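Local coordinates for MREC protein (Listeria monocytogenes, PDB 2J5U), which takes part in forming and maintaining bacterial cell shape and forms dimers through an N-terminal helix and a beta-rich core, at the interface of chains A and B. Residues are numbered along the deposited sequence; one frame, centred on the assembly and turned at random. Chains: chain A/B, MREC protein.

All four contacts belong to one asymmetric dimer interface, in which helix 39-60 of chain B runs past chain A. Contacts 3, 4 and 1 follow one another along that helix. Contacts 3 and 4 are neighbours, about 8 Å apart between the centres of their C-alpha atoms, and share A:Lys175 and B:Ser43; contact 1 lies about 14 Å from contact 4 and 17 Å from contact 3. Contact 2 joins the beta-rich parts of the two chains, about 14 Å from contact 1 and 22 Å from contact 3. Helix and core contacts together would fix how the subunits are set against each other.

Contact 1: the interface of chains A and B. Residues chain A 52, 56, 64, 66; chain B 48, 51, 55, 221.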
# COMPACT_ATOMS: atom_id res chain seq x y z
N ASN A 52 38.31 -11.63 -35.29
CA ASN A 52 37.88 -10.58 -36.19
C ASN A 52 36.74 -11.10 -37.07
O ASN A 52 35.76 -10.39 -37.32
CB ASN A 52 39.06 -10.12 -37.05
CG ASN A 52 38.72 -8.93 -37.94
OD1 ASN A 52 37.92 -9.05 -38.87
ND2 ASN A 52 39.32 -7.78 -37.66
N LYS A 56 32.84 -9.58 -37.15
CA LYS A 56 32.21 -9.13 -38.39
C LYS A 56 30.96 -9.92 -38.70
O LYS A 56 30.08 -9.44 -39.42
CB LYS A 56 33.19 -9.22 -39.57
CG LYS A 56 34.21 -8.09 -39.62
CD LYS A 56 35.30 -8.35 -40.65
CE LYS A 56 36.31 -7.22 -40.67
NZ LYS A 56 37.55 -7.56 -41.44
N SER A 64 34.68 -6.79 -46.11
CA SER A 64 35.31 -5.65 -45.47
C SER A 64 36.46 -5.15 -46.34
O SER A 64 36.84 -5.80 -47.32
CB SER A 64 35.84 -6.03 -44.09
OG SER A 64 37.08 -6.70 -44.21
N ARG A 66 39.54 -5.26 -45.96
CA ARG A 66 40.77 -6.06 -46.04
C ARG A 66 40.68 -7.40 -46.78
O ARG A 66 41.70 -8.03 -47.01
CB ARG A 66 41.33 -6.34 -44.66
CG ARG A 66 40.80 -5.44 -43.58
CD ARG A 66 41.46 -5.76 -42.26
NE ARG A 66 42.90 -5.55 -42.31
CZ ARG A 66 43.79 -6.53 -42.19
NH1 ARG A 66 45.09 -6.26 -42.25
NH2 ARG A 66 43.37 -7.78 -42.01
N LEU B 48 44.77 -5.98 -37.16
CA LEU B 48 43.69 -6.78 -36.61
C LEU B 48 43.32 -6.31 -35.21
O LEU B 48 42.14 -6.24 -34.85
CB LEU B 48 44.09 -8.25 -36.60
CG LEU B 48 44.01 -8.89 -37.98
CD1 LEU B 48 44.73 -10.22 -37.99
CD2 LEU B 48 42.55 -9.06 -38.37
N GLU B 51 41.22 -3.20 -35.49
CA GLU B 51 39.92 -3.50 -36.07
C GLU B 51 39.05 -4.31 -35.11
O GLU B 51 37.82 -4.19 -35.11
CB GLU B 51 40.09 -4.23 -37.40
CG GLU B 51 38.80 -4.36 -38.19
CD GLU B 51 39.05 -4.52 -39.67
OE1 GLU B 51 39.77 -3.68 -40.24
OE2 GLU B 51 38.50 -5.48 -40.26
N LEU B 55 35.61 -3.01 -33.51
CA LEU B 55 34.46 -3.87 -33.77
C LEU B 55 33.76 -4.31 -32.50
O LEU B 55 32.53 -4.45 -32.48
CB LEU B 55 34.89 -5.08 -34.60
CG LEU B 55 35.09 -4.75 -36.08
CD1 LEU B 55 35.71 -5.93 -36.80
CD2 LEU B 55 33.76 -4.39 -36.71
N HIS B 221 35.03 1.37 -40.01
CA HIS B 221 33.72 0.79 -39.79
C HIS B 221 32.75 1.90 -39.38
O HIS B 221 33.06 2.74 -38.55
CB HIS B 221 33.82 -0.31 -38.75
CG HIS B 221 34.57 -1.51 -39.24
ND1 HIS B 221 34.12 -2.28 -40.29
CD2 HIS B 221 35.76 -2.04 -38.86
CE1 HIS B 221 35.00 -3.24 -40.54
NE2 HIS B 221 36.00 -3.11 -39.68
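B:Glu51 reaches from helix 39-60 of chain B between A:Lys56 and A:Arg66 and buries 48 Å² against chain A. Its OE2 accepts a hydrogen bond from the ammonium NZ of A:Lys56, 2.6 Å away, which is also a salt bridge. CE of the lysine is modelled too close to the same oxygen, and the fine geometry here is doubtful. A chi1 of -170° swings the extended B:Glu51 chain away from its backbone N towards this meeting point; a glutamate has the length and the charge for it. On chain A's side, OG of A:Ser64 accepts a second bond from A:Lys56 NZ at 2.9 Å, which probably helps to aim the ammonium.

The aliphatic CD of A:Arg66 (35 Å² buried) meets the carboxylate, 3.3 Å from B:Glu51 OE1, while the guanidinium runs on towards B:Leu48. The two chains slide past each other in opposite directions, their guanidinium and carboxylate planes 83° apart. NE of A:Arg66 stays 4.2 Å from OE1 of B:Glu51, near enough perhaps to favour the negative carboxylate without a salt bridge.

Beside this polar centre, CD2 of B:Leu48 packs at 3.5 Å from the amide ND2 of A:Asn52, and B:Leu55 CD1 rests 3.9 Å from CG of A:Lys56, whose methylenes offer an apolar flank. The site ties helix 39-60 of chain B to helix 31-58 and the following loop of chain A within the MreC dimer.

Contact 2: the interface of chains A and B. Residues chain A 180-181, 183, 227, 229-230, 232; chain B 76-77.
B:Ile76, near the end of strand 70-77, presents both its main chain and its side chain to chain A and buries 46 Å² there. Its carbonyl O accepts a hydrogen bond from NH1 of A:Arg227 at 2.9 Å; the donor lies in the carbonyl plane, on a lone pair, and the oxygen lies close to the guanidinium plane. The arginine chain, extended from CG to NE, carries the guanidinium to this carbonyl and crosses B:Ile76 at about a right angle.

Arginine suits this place because one flat group can serve several carbonyls round its edge. NH2 of A:Arg227 donates to A:Gly180 O at 2.7 Å. NH1 of A:Arg227 also donates to A:Glu230 O, at 2.8 Å. NE of A:Arg227 lies 3.2 Å from A:Ala229 O, approaching it from above its carbonyl plane. These bonded carbonyls fix how the guanidinium plane is turned, and together with A:Gly183 O, which sits over one face, would probably stabilise its positive charge.

Isoleucine suits its place through its branch: a chi1 of 60° puts CG1 between the backbone N and the carbonyl carbon, bringing the CD1 methyl of B:Ile76 to 3.8 Å from CG of A:Glu230. The missing side chain at A:Gly232 probably lets B:Ser77 CB come to 3.6 Å from its CA. The site links the beta-rich part of chain B to the C-terminal segment of chain A, adding a core-to-core hold to the helix contacts of the dimer.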
# COMPACT_ATOMS: atom_id res chain seq x y z
N GLY A 180 43.60 1.16 -48.89
CA GLY A 180 42.44 0.73 -49.64
C GLY A 180 41.58 1.93 -50.04
O GLY A 180 40.63 1.80 -50.81
N LEU A 181 41.93 3.10 -49.53
CA LEU A 181 41.15 4.30 -49.77
C LEU A 181 41.15 4.84 -51.18
O LEU A 181 40.38 5.75 -51.50
CB LEU A 181 41.57 5.39 -48.78
CG LEU A 181 41.36 4.84 -47.36
CD1 LEU A 181 41.85 5.83 -46.33
CD2 LEU A 181 39.89 4.54 -47.16
N GLY A 183 40.35 2.98 -53.51
CA GLY A 183 39.29 2.20 -54.11
C GLY A 183 39.66 0.97 -54.92
O GLY A 183 38.77 0.31 -55.45
N ARG A 227 40.37 -7.38 -55.14
CA ARG A 227 39.83 -6.72 -53.95
C ARG A 227 38.38 -7.12 -53.75
O ARG A 227 37.60 -7.12 -54.70
CB ARG A 227 39.95 -5.19 -54.09
CG ARG A 227 39.05 -4.39 -53.18
CD ARG A 227 39.36 -2.93 -53.31
NE ARG A 227 38.26 -2.08 -52.86
CZ ARG A 227 38.43 -0.92 -52.24
NH1 ARG A 227 37.38 -0.20 -51.87
NH2 ARG A 227 39.66 -0.48 -51.98
N ALA A 229 36.19 -5.73 -51.26
CA ALA A 229 35.39 -4.56 -50.99
C ALA A 229 34.93 -3.89 -52.27
O ALA A 229 35.63 -3.90 -53.28
CB ALA A 229 36.19 -3.57 -50.16
N GLU A 230 33.73 -3.32 -52.21
CA GLU A 230 33.14 -2.61 -53.34
C GLU A 230 34.15 -1.58 -53.83
O GLU A 230 34.92 -1.03 -53.04
CB GLU A 230 31.87 -1.91 -52.87
CG GLU A 230 31.20 -1.04 -53.91
CD GLU A 230 30.48 -1.85 -54.97
OE1 GLU A 230 29.76 -1.23 -55.78
OE2 GLU A 230 30.65 -3.09 -55.00
N GLY A 232 35.69 1.93 -55.14
CA GLY A 232 35.42 3.32 -54.82
C GLY A 232 35.61 4.27 -55.98
O GLY A 232 36.58 4.16 -56.74
N ILE B 76 34.86 2.63 -48.08
CA ILE B 76 35.57 1.97 -49.16
C ILE B 76 36.36 2.95 -50.00
O ILE B 76 37.09 2.55 -50.90
CB ILE B 76 34.61 1.24 -50.10
CG1 ILE B 76 33.62 2.25 -50.70
CG2 ILE B 76 33.90 0.14 -49.35
CD1 ILE B 76 32.74 1.68 -51.78
N SER B 77 36.22 4.23 -49.71
CA SER B 77 36.93 5.21 -50.51
C SER B 77 36.98 6.59 -49.89
O SER B 77 36.01 7.06 -49.33
CB SER B 77 36.26 5.29 -51.87
OG SER B 77 36.79 6.36 -52.62

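Contact 3: the interface of chains A and B. Residues chain A 41, 175, 190; chain B 38-39, 41-43.
A:Lys175 and B:Glu42 supply the ionic part of this interface between chain A and the start of chain B's helix 39-60. The ammonium NZ of A:Lys175 forms a salt bridge with B:Glu42 OE1 at 2.8 Å, but NZ is modelled too close to the glutamate's carbons, and its exact position is doubtful. Beyond CG the lysine chain is extended, which carries NZ from strand 175-178 to the helix; its 69 Å² of buried surface shows how much of it chain B covers. CD of A:Lys175 lies against the hydroxyl OG of B:Ser43, 3.5 Å away.

Aromatic contact comes from A:Phe190. B:Ala39 sets its CB over one face of the A:Phe190 ring, 3.7 Å from the centroid and offset toward the rim, in a CH-pi contact. A small methyl fits here, letting the helix come close to the ring.

Aliphatic packing falls to A:Leu41 of helix 31-58, which crosses B:Leu38 and B:Glu42 at a slant. Its CD1 lies 3.7 Å from B:Leu38 CD2 and 3.6 Å from CG of B:Glu42, putting a branched leucine against the carbon part of an acidic residue.

Within chain B, the hydroxyl OG of B:Ser43 donates to the backbone O of B:Ala39 at 3.1 Å.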
# COMPACT_ATOMS: atom_id res chain seq x y z
N LEU A 41 54.16 -15.23 -34.24
CA LEU A 41 53.25 -14.24 -34.80
C LEU A 41 52.17 -14.91 -35.64
O LEU A 41 51.04 -14.45 -35.69
CB LEU A 41 54.02 -13.25 -35.68
CG LEU A 41 55.06 -12.36 -34.99
CD1 LEU A 41 55.65 -11.40 -36.01
CD2 LEU A 41 54.42 -11.59 -33.85
N LYS A 175 55.69 0.93 -39.76
CA LYS A 175 55.28 0.22 -40.95
C LYS A 175 54.24 0.99 -41.75
O LYS A 175 53.41 1.71 -41.19
CB LYS A 175 54.75 -1.16 -40.55
CG LYS A 175 55.73 -1.81 -39.62
CD LYS A 175 55.68 -3.31 -39.64
CE LYS A 175 56.68 -3.85 -38.63
NZ LYS A 175 56.75 -5.32 -38.67
N PHE A 190 51.49 -4.93 -46.80
CA PHE A 190 52.72 -4.27 -46.35
C PHE A 190 53.46 -3.61 -47.53
O PHE A 190 53.66 -4.23 -48.58
CB PHE A 190 53.67 -5.27 -45.66
CG PHE A 190 54.93 -4.64 -45.13
CD1 PHE A 190 54.89 -3.69 -44.11
CD2 PHE A 190 56.17 -4.98 -45.66
CE1 PHE A 190 56.06 -3.07 -43.63
CE2 PHE A 190 57.35 -4.38 -45.19
CZ PHE A 190 57.29 -3.42 -44.17
N LEU B 38 57.76 -11.35 -42.58
CA LEU B 38 57.74 -11.02 -41.17
C LEU B 38 57.03 -9.69 -40.95
O LEU B 38 56.00 -9.63 -40.28
CB LEU B 38 59.18 -10.97 -40.64
CG LEU B 38 59.56 -10.35 -39.29
CD1 LEU B 38 59.75 -8.84 -39.46
CD2 LEU B 38 58.51 -10.67 -38.25
N ALA B 39 57.60 -8.63 -41.52
CA ALA B 39 57.03 -7.30 -41.40
C ALA B 39 55.56 -7.34 -41.80
O ALA B 39 54.74 -6.60 -41.26
CB ALA B 39 57.79 -6.33 -42.28
N LEU B 41 53.58 -9.81 -41.28
CA LEU B 41 52.87 -10.42 -40.16
C LEU B 41 52.67 -9.46 -39.01
O LEU B 41 51.59 -9.39 -38.42
CB LEU B 41 53.61 -11.67 -39.68
CG LEU B 41 53.37 -12.90 -40.55
CD1 LEU B 41 54.17 -14.07 -40.03
CD2 LEU B 41 51.88 -13.23 -40.56
N GLU B 42 53.72 -8.72 -38.68
CA GLU B 42 53.64 -7.75 -37.60
C GLU B 42 52.56 -6.72 -37.95
O GLU B 42 51.88 -6.20 -37.06
CB GLU B 42 54.98 -7.06 -37.41
CG GLU B 42 56.09 -7.98 -36.89
CD GLU B 42 57.42 -7.26 -36.75
OE1 GLU B 42 57.47 -6.19 -36.11
OE2 GLU B 42 58.44 -7.78 -37.27
N SER B 43 52.40 -6.44 -39.24
CA SER B 43 51.40 -5.49 -39.72
C SER B 43 50.00 -6.05 -39.58
O SER B 43 49.08 -5.31 -39.27
CB SER B 43 51.65 -5.12 -41.18
OG SER B 43 52.75 -4.26 -41.31

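Contact 4: the interface of chains A and B. Residues chain A 138, 140, 175, 177; chain B 43, 46-47.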
# COMPACT_ATOMS: atom_id res chain seq x y z
N LYS A 138 48.73 3.94 -45.43
CA LYS A 138 48.54 4.23 -44.02
C LYS A 138 49.83 3.90 -43.26
O LYS A 138 50.48 2.88 -43.51
CB LYS A 138 47.39 3.40 -43.47
CG LYS A 138 47.01 3.76 -42.05
CD LYS A 138 45.85 2.92 -41.57
CE LYS A 138 46.24 1.46 -41.50
NZ LYS A 138 45.12 0.63 -41.02
N GLN A 140 51.18 2.86 -39.77
CA GLN A 140 50.70 2.32 -38.50
C GLN A 140 51.39 2.98 -37.32
O GLN A 140 52.61 3.17 -37.32
CB GLN A 140 50.94 0.82 -38.44
CG GLN A 140 50.33 0.06 -39.58
CD GLN A 140 50.50 -1.42 -39.42
OE1 GLN A 140 51.50 -1.88 -38.86
NE2 GLN A 140 49.54 -2.19 -39.91
N LYS A 175 55.69 0.93 -39.76
CA LYS A 175 55.28 0.22 -40.95
C LYS A 175 54.24 0.99 -41.75
O LYS A 175 53.41 1.71 -41.19
CB LYS A 175 54.75 -1.16 -40.55
CG LYS A 175 55.73 -1.81 -39.62
CD LYS A 175 55.68 -3.31 -39.64
CE LYS A 175 56.68 -3.85 -38.63
NZ LYS A 175 56.75 -5.32 -38.67
N VAL A 177 51.34 0.56 -44.80
CA VAL A 177 50.52 -0.43 -45.48
C VAL A 177 49.51 0.25 -46.39
O VAL A 177 49.35 1.46 -46.35
CB VAL A 177 49.76 -1.33 -44.47
CG1 VAL A 177 50.74 -2.03 -43.57
CG2 VAL A 177 48.80 -0.49 -43.64
N SER B 43 52.40 -6.44 -39.24
CA SER B 43 51.40 -5.49 -39.72
C SER B 43 50.00 -6.05 -39.58
O SER B 43 49.08 -5.31 -39.27
CB SER B 43 51.65 -5.12 -41.18
OG SER B 43 52.75 -4.26 -41.31
N ALA B 46 49.00 -5.69 -35.80
CA ALA B 46 48.60 -4.32 -35.48
C ALA B 46 47.24 -3.96 -36.06
O ALA B 46 46.38 -3.42 -35.35
CB ALA B 46 49.67 -3.34 -35.97
N ASP B 47 47.03 -4.24 -37.35
CA ASP B 47 45.76 -3.93 -38.00
C ASP B 47 44.58 -4.69 -37.43
O ASP B 47 43.51 -4.13 -37.24
CB ASP B 47 45.85 -4.18 -39.51
CG ASP B 47 46.25 -2.93 -40.31
OD1 ASP B 47 46.28 -3.01 -41.56
OD2 ASP B 47 46.52 -1.88 -39.70
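B:Asp47 receives two donors from chain A on one carboxylate oxygen, OD2. The ammonium of A:Lys138 forms a salt bridge and hydrogen bond with it, NZ to B:Asp47 OD2 3.2 Å, coming from above the carboxylate plane, 42° out of it. The amide NE2 of A:Gln140 adds a weak, bent hydrogen bond to B:Asp47 OD2 at 3.0 Å. A short aspartate suits a helix position this near chain A, keeping the carboxylate close to its own helix, and positive charge from the lysine would favour its ionised form.

A:Gln140 also bonds to the helix backbone: NE2 donates to B:Ser43 O at 3.2 Å, with that oxygen near the plane of the amide. Glutamine thus offers one nitrogen to both acceptors, its amide plane turned 65° from the carboxylate of B:Asp47. The small B:Ala46 probably lets this amide lie against the helix, its CB 3.7 Å from A:Gln140 OE1.

Farther out, the side-chain shapes probably set up these meetings. A:Lys138 bends at chi3 (64°) on its way from strand 135-139, and reaches B:Asp47 from the opposite direction. A:Gln140 extends beyond CG from the loop after that strand. As a flanking apolar contact, the branched A:Val177 of strand 175-178 places CG1 4.0 Å from CB of B:Ser43.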